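PDB 2CX0: PUA domain-containing protein, which is of unknown function but probably binds RNA and may act in translation initiation. Local coordinates for residues Cys67-Ser72 / Tyr77-Cys82; Gly100-Leu105 / Thr138-Gly143. All coordinates share one frame; numbering follows the deposited sequence.

Contact 1: Cys67-Ser72 / Tyr77-Cys82; sequences CLFEWS and YPTLQC
The last beta hairpin of the antiparallel sheet, formed by strands 65-70 and 76-78, carries Phe69 and Tyr77 as an antiparallel hydrogen-bonded pair. Tyr77 N donates to Phe69 O at 2.9 Å in a bond of 170°, and Phe69 N returns one of the same length to Tyr77 O. At the neighbouring non-hydrogen-bonded pair, Leu68 CD2 rests 4.0 Å from Pro78 CA. On the face shared by Phe69 and Tyr77, the phenylalanine ring tucks beneath the partner strand: CG sits between the backbone N and the carbonyl carbon (chi1 60°), which swings the ring across the hairpin. Tyr77 CB then covers one ring face, 4.0 Å from the centroid in a CH-pi contact, while Pro78 O lies at the ring edge, 3.5 Å from CE2, and Phe69 CD2 meets Thr79 CG2 obliquely. Replacing Phe69 with an alanine would probably open a gap under Tyr77 CB and leave Thr79 CG2 less closely packed. Past the strand end, Trp71 turns its edge toward the tyrosine face in an offset edge-to-face pair, planes at 79°; the phenol hydroxyl itself is bonded to Asp73 and Arg75 in the connecting turn. On its other side, strand 65-70 forms a classic beta bulge with strand 56-62, Cys67 and Leu68 both facing Ile60. Cys67 O receives Thr79 N (2.8 Å) from above its carbonyl plane. Thr79 is the N-cap of helix 80-86, its OG1 accepting from Cys82 N and also bonded to Pro66 O. Cys82 CB packs 3.6 Å from Cys67 CB.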
loop_
_atom_site.group_PDB
_atom_site.type_symbol
_atom_site.label_atom_id
_atom_site.label_comp_id
_atom_site.label_asym_id
_atom_site.label_seq_id
_atom_site.Cartn_x
_atom_site.Cartn_y
_atom_site.Cartn_z
ATOM N N CYS A 67 -4.564 -5.653 6.037
ATOM C CA CYS A 67 -3.827 -4.406 5.962
ATOM C C CYS A 67 -2.368 -4.351 5.605
ATOM O O CYS A 67 -1.965 -3.365 5.023
ATOM C CB CYS A 67 -3.897 -3.692 7.301
ATOM S SG CYS A 67 -5.467 -3.046 7.818
ATOM N N LEU A 68 -1.562 -5.356 6.003
ATOM C CA LEU A 68 -0.130 -5.191 5.789
ATOM C C LEU A 68 0.476 -6.389 5.113
ATOM O O LEU A 68 -0.006 -7.534 5.284
ATOM C CB LEU A 68 0.561 -5.015 7.146
ATOM C CG LEU A 68 0.042 -3.865 8.044
ATOM C CD1 LEU A 68 0.546 -4.001 9.510
ATOM C CD2 LEU A 68 0.501 -2.496 7.370
ATOM N N PHE A 69 1.547 -6.159 4.345
ATOM C CA PHE A 69 2.208 -7.321 3.744
ATOM C C PHE A 69 3.680 -7.035 3.629
ATOM O O PHE A 69 4.110 -5.866 3.611
ATOM C CB PHE A 69 1.645 -7.649 2.393
ATOM C CG PHE A 69 1.770 -6.547 1.407
ATOM C CD1 PHE A 69 2.832 -6.556 0.474
ATOM C CD2 PHE A 69 0.838 -5.475 1.393
ATOM C CE1 PHE A 69 2.970 -5.522 -0.457
ATOM C CE2 PHE A 69 0.965 -4.441 0.476
ATOM C CZ PHE A 69 2.033 -4.460 -0.448
ATOM N N GLU A 70 4.463 -8.093 3.607
ATOM C CA GLU A 70 5.905 -7.936 3.445
ATOM C C GLU A 70 6.273 -7.976 1.942
ATOM O O GLU A 70 5.861 -8.888 1.208
ATOM C CB GLU A 70 6.681 -9.044 4.213
ATOM C CG GLU A 70 8.178 -8.699 4.217
ATOM C CD GLU A 70 9.080 -9.761 4.866
ATOM O OE1 GLU A 70 8.858 -10.132 6.024
ATOM O OE2 GLU A 70 10.017 -10.226 4.204
ATOM N N TRP A 71 7.061 -7.007 1.486
ATOM C CA TRP A 71 7.446 -7.001 0.085
ATOM C C TRP A 71 8.862 -7.579 -0.100
ATOM O O TRP A 71 9.546 -7.902 0.871
ATOM C CB TRP A 71 7.329 -5.586 -0.494
ATOM C CG TRP A 71 7.239 -5.647 -1.993
ATOM C CD1 TRP A 71 6.364 -6.411 -2.710
ATOM C CD2 TRP A 71 8.010 -4.920 -2.953
ATOM N NE1 TRP A 71 6.548 -6.213 -4.035
ATOM C CE2 TRP A 71 7.549 -5.304 -4.219
ATOM C CE3 TRP A 71 9.040 -3.975 -2.866
ATOM C CZ2 TRP A 71 8.071 -4.789 -5.400
ATOM C CZ3 TRP A 71 9.571 -3.449 -4.066
ATOM C CH2 TRP A 71 9.078 -3.867 -5.306
ATOM N N SER A 72 9.280 -7.741 -1.337
ATOM C CA SER A 72 10.597 -8.326 -1.606
ATOM C C SER A 72 11.816 -7.562 -1.114
ATOM O O SER A 72 12.907 -8.118 -1.158
ATOM C CB SER A 72 10.742 -8.650 -3.098
ATOM O OG SER A 72 10.423 -7.508 -3.871
ATOM N N TYR A 77 4.431 -3.035 3.958
ATOM C CA TYR A 77 3.623 -2.034 3.275
ATOM C C TYR A 77 2.116 -2.214 3.548
ATOM O O TYR A 77 1.643 -3.284 3.911
ATOM C CB TYR A 77 3.768 -2.166 1.739
ATOM C CG TYR A 77 5.106 -1.828 1.183
ATOM C CD1 TYR A 77 5.309 -0.616 0.523
ATOM C CD2 TYR A 77 6.178 -2.720 1.343
ATOM C CE1 TYR A 77 6.589 -0.283 0.019
ATOM C CE2 TYR A 77 7.487 -2.395 0.845
ATOM C CZ TYR A 77 7.653 -1.180 0.196
ATOM O OH TYR A 77 8.890 -0.817 -0.250
ATOM N N PRO A 78 1.361 -1.137 3.415
ATOM C CA PRO A 78 -0.087 -1.227 3.630
ATOM C C PRO A 78 -0.752 -1.607 2.288
ATOM O O PRO A 78 -0.284 -1.218 1.177
ATOM C CB PRO A 78 -0.514 0.212 3.972
ATOM C CG PRO A 78 0.611 1.082 3.160
ATOM C CD PRO A 78 1.875 0.231 3.242
ATOM N N THR A 79 -1.892 -2.303 2.397
ATOM C CA THR A 79 -2.701 -2.563 1.245
ATOM C C THR A 79 -3.529 -1.287 1.046
ATOM O O THR A 79 -3.610 -0.387 1.936
ATOM C CB THR A 79 -3.739 -3.643 1.533
ATOM O OG1 THR A 79 -4.468 -3.273 2.755
ATOM C CG2 THR A 79 -2.998 -5.042 1.663
ATOM N N LEU A 80 -4.207 -1.225 -0.096
ATOM C CA LEU A 80 -5.104 -0.064 -0.301
ATOM C C LEU A 80 -6.273 -0.168 0.683
ATOM O O LEU A 80 -6.849 0.858 1.081
ATOM C CB LEU A 80 -5.640 -0.027 -1.749
ATOM C CG LEU A 80 -4.512 0.266 -2.754
ATOM C CD1 LEU A 80 -5.211 0.453 -4.098
ATOM C CD2 LEU A 80 -3.725 1.581 -2.425
ATOM N N GLN A 81 -6.678 -1.400 1.044
ATOM C CA GLN A 81 -7.765 -1.590 2.044
ATOM C C GLN A 81 -7.352 -0.962 3.397
ATOM O O GLN A 81 -8.187 -0.372 4.096
ATOM C CB GLN A 81 -8.093 -3.099 2.255
ATOM C CG GLN A 81 -8.813 -3.755 1.029
ATOM C CD GLN A 81 -7.904 -4.087 -0.157
ATOM O OE1 GLN A 81 -6.661 -3.951 -0.063
ATOM N NE2 GLN A 81 -8.516 -4.549 -1.275
ATOM N N CYS A 82 -6.065 -1.085 3.747
ATOM C CA CYS A 82 -5.551 -0.492 4.968
ATOM C C CYS A 82 -5.690 1.044 4.879
ATOM O O CYS A 82 -6.092 1.768 5.847
ATOM C CB CYS A 82 -4.068 -0.859 5.137
ATOM S SG CYS A 82 -3.273 -0.046 6.560
#

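Contact 2: Gly100-Leu105 / Thr138-Gly143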
loop_
_atom_site.group_PDB
_atom_site.type_symbol
_atom_site.label_atom_id
_atom_site.label_comp_id
_atom_site.label_asym_id
_atom_site.label_seq_id
_atom_site.Cartn_x
_atom_site.Cartn_y
_atom_site.Cartn_z
ATOM N N GLY A 100 -5.702 10.859 -15.910
ATOM C CA GLY A 100 -5.017 9.882 -16.769
ATOM C C GLY A 100 -3.998 9.039 -15.973
ATOM O O GLY A 100 -3.835 7.831 -16.232
ATOM N N ALA A 101 -3.322 9.664 -15.012
ATOM C CA ALA A 101 -2.356 8.928 -14.207
ATOM C C ALA A 101 -3.049 7.981 -13.238
ATOM O O ALA A 101 -2.549 6.866 -13.040
ATOM C CB ALA A 101 -1.401 9.891 -13.430
ATOM N N ALA A 102 -4.179 8.390 -12.666
ATOM C CA ALA A 102 -4.926 7.520 -11.724
ATOM C C ALA A 102 -5.350 6.282 -12.522
ATOM O O ALA A 102 -5.234 5.167 -12.063
ATOM C CB ALA A 102 -6.203 8.238 -11.178
ATOM N N ILE A 103 -5.847 6.486 -13.744
ATOM C CA ILE A 103 -6.246 5.359 -14.564
ATOM C C ILE A 103 -5.060 4.473 -14.914
ATOM O O ILE A 103 -5.127 3.224 -14.854
ATOM C CB ILE A 103 -6.930 5.875 -15.871
ATOM C CG1 ILE A 103 -8.336 6.363 -15.540
ATOM C CG2 ILE A 103 -6.991 4.746 -16.956
ATOM C CD1 ILE A 103 -8.881 7.226 -16.612
ATOM N N ALA A 104 -3.949 5.102 -15.258
ATOM C CA ALA A 104 -2.745 4.276 -15.621
ATOM C C ALA A 104 -2.251 3.431 -14.421
ATOM O O ALA A 104 -1.904 2.262 -14.555
ATOM C CB ALA A 104 -1.590 5.183 -16.116
ATOM N N LEU A 105 -2.246 4.033 -13.244
ATOM C CA LEU A 105 -1.825 3.311 -12.077
ATOM C C LEU A 105 -2.815 2.174 -11.827
ATOM O O LEU A 105 -2.380 1.084 -11.453
ATOM C CB LEU A 105 -1.803 4.262 -10.871
ATOM C CG LEU A 105 -0.437 4.947 -10.601
ATOM C CD1 LEU A 105 0.272 5.319 -11.894
ATOM C CD2 LEU A 105 -0.676 6.186 -9.734
ATOM N N THR A 138 -8.886 9.305 -3.864
ATOM C CA THR A 138 -8.923 7.836 -3.815
ATOM C C THR A 138 -7.496 7.273 -3.963
ATOM O O THR A 138 -6.808 7.570 -4.935
ATOM C CB THR A 138 -9.730 7.247 -5.004
ATOM O OG1 THR A 138 -11.075 7.704 -4.943
ATOM C CG2 THR A 138 -9.683 5.700 -5.004
ATOM N N PRO A 139 -7.059 6.449 -3.016
ATOM C CA PRO A 139 -5.722 5.872 -3.140
ATOM C C PRO A 139 -5.773 4.866 -4.295
ATOM O O PRO A 139 -6.710 4.044 -4.406
ATOM C CB PRO A 139 -5.499 5.176 -1.785
ATOM C CG PRO A 139 -6.493 5.871 -0.873
ATOM C CD PRO A 139 -7.687 6.054 -1.739
ATOM N N VAL A 140 -4.796 4.959 -5.199
ATOM C CA VAL A 140 -4.778 4.002 -6.302
ATOM C C VAL A 140 -3.525 3.110 -6.336
ATOM O O VAL A 140 -3.505 2.063 -7.004
ATOM C CB VAL A 140 -4.943 4.726 -7.703
ATOM C CG1 VAL A 140 -6.292 5.450 -7.756
ATOM C CG2 VAL A 140 -3.868 5.738 -7.881
HETATM N N MSE A 141 -2.458 3.528 -5.654
HETATM C CA MSE A 141 -1.248 2.726 -5.668
HETATM C C MSE A 141 -0.387 3.072 -4.441
HETATM O O MSE A 141 -0.418 4.190 -3.916
HETATM C CB MSE A 141 -0.469 3.007 -6.949
HETATM C CG MSE A 141 0.951 2.264 -7.074
HETATM SE SE MSE A 141 2.407 3.444 -6.450
HETATM C CE MSE A 141 2.674 4.398 -8.181
ATOM N N VAL A 142 0.357 2.069 -3.986
ATOM C CA VAL A 142 1.297 2.202 -2.873
ATOM C C VAL A 142 2.642 1.850 -3.487
ATOM O O VAL A 142 2.718 0.865 -4.219
ATOM C CB VAL A 142 0.960 1.177 -1.712
ATOM C CG1 VAL A 142 2.127 1.042 -0.807
ATOM C CG2 VAL A 142 -0.274 1.765 -0.879
ATOM N N GLY A 143 3.668 2.637 -3.171
ATOM C CA GLY A 143 4.985 2.385 -3.716
ATOM C C GLY A 143 6.143 3.133 -3.045
ATOM O O GLY A 143 6.052 3.619 -1.908
#
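Leu105 of helix 99-107 points into the angle between Val140 and Met141, two successive residues of strand 138-145, and so packs the helix against a central strand of the mixed sheet in the PUA domain. Both strand residues turn toward the helix because they form a classic beta bulge opposite Ala131 of strand 128-133. The bulge interrupts the usual alternation of side chains, and two neighbours meet the same leucine. The short helix and strand segments run at 57° to each other, with their axes approaching to 8.0 Å.

The leucine and Val140 side chains cross at about a right angle. Val140 presents its CG2 branch, which reaches Leu105 CD2 at 3.7 Å and also lies against Leu105 CB. Its other branch, CG1, is directed toward the preceding turn of the helix and makes a looser contact with Ala102 CB at 4.4 Å. The small alanine side chain thus meets one valine methyl while the leucine takes the other.

Met141, present as selenomethionine, approaches obliquely from further along the strand. Its CG is anti to the backbone N (chi1 176°), but the chain bends at the next torsion (chi2 -95°) and again at the third, folding the terminal methyl back alongside Leu105. Leu111 of the short edge strand 111-112 touches both side chains, and Ala131 adds to the surroundings of the leucine; all four residues that meet across the two segments are buried, in a wholly apolar interface. Leu105 CG faces two atoms of the bent Met141 side chain on one side, CE at 4.0 Å and CB at 4.1 Å.

Overall arrangement
Both contacts are buried, but they belong to different parts of the chain: contact 1 lies about 5 Å from the chain centre and contact 2 about 11 Å, their own centres being 16 Å apart. Contact 1 joins adjacent strands and a helix start, so backbone hydrogen bonds and aromatic packing share the work; contact 2 sets a helix on a sheet through aliphatic side chains alone. Their elements meet at Val142, on strand 138-145, where Tyr77 CD1 approaches CG1 at 3.8 Å and Leu80 CD2 approaches CG2 at 3.8 Å. That strand therefore packs against the DUF1947 region as well as its own PUA-domain helix.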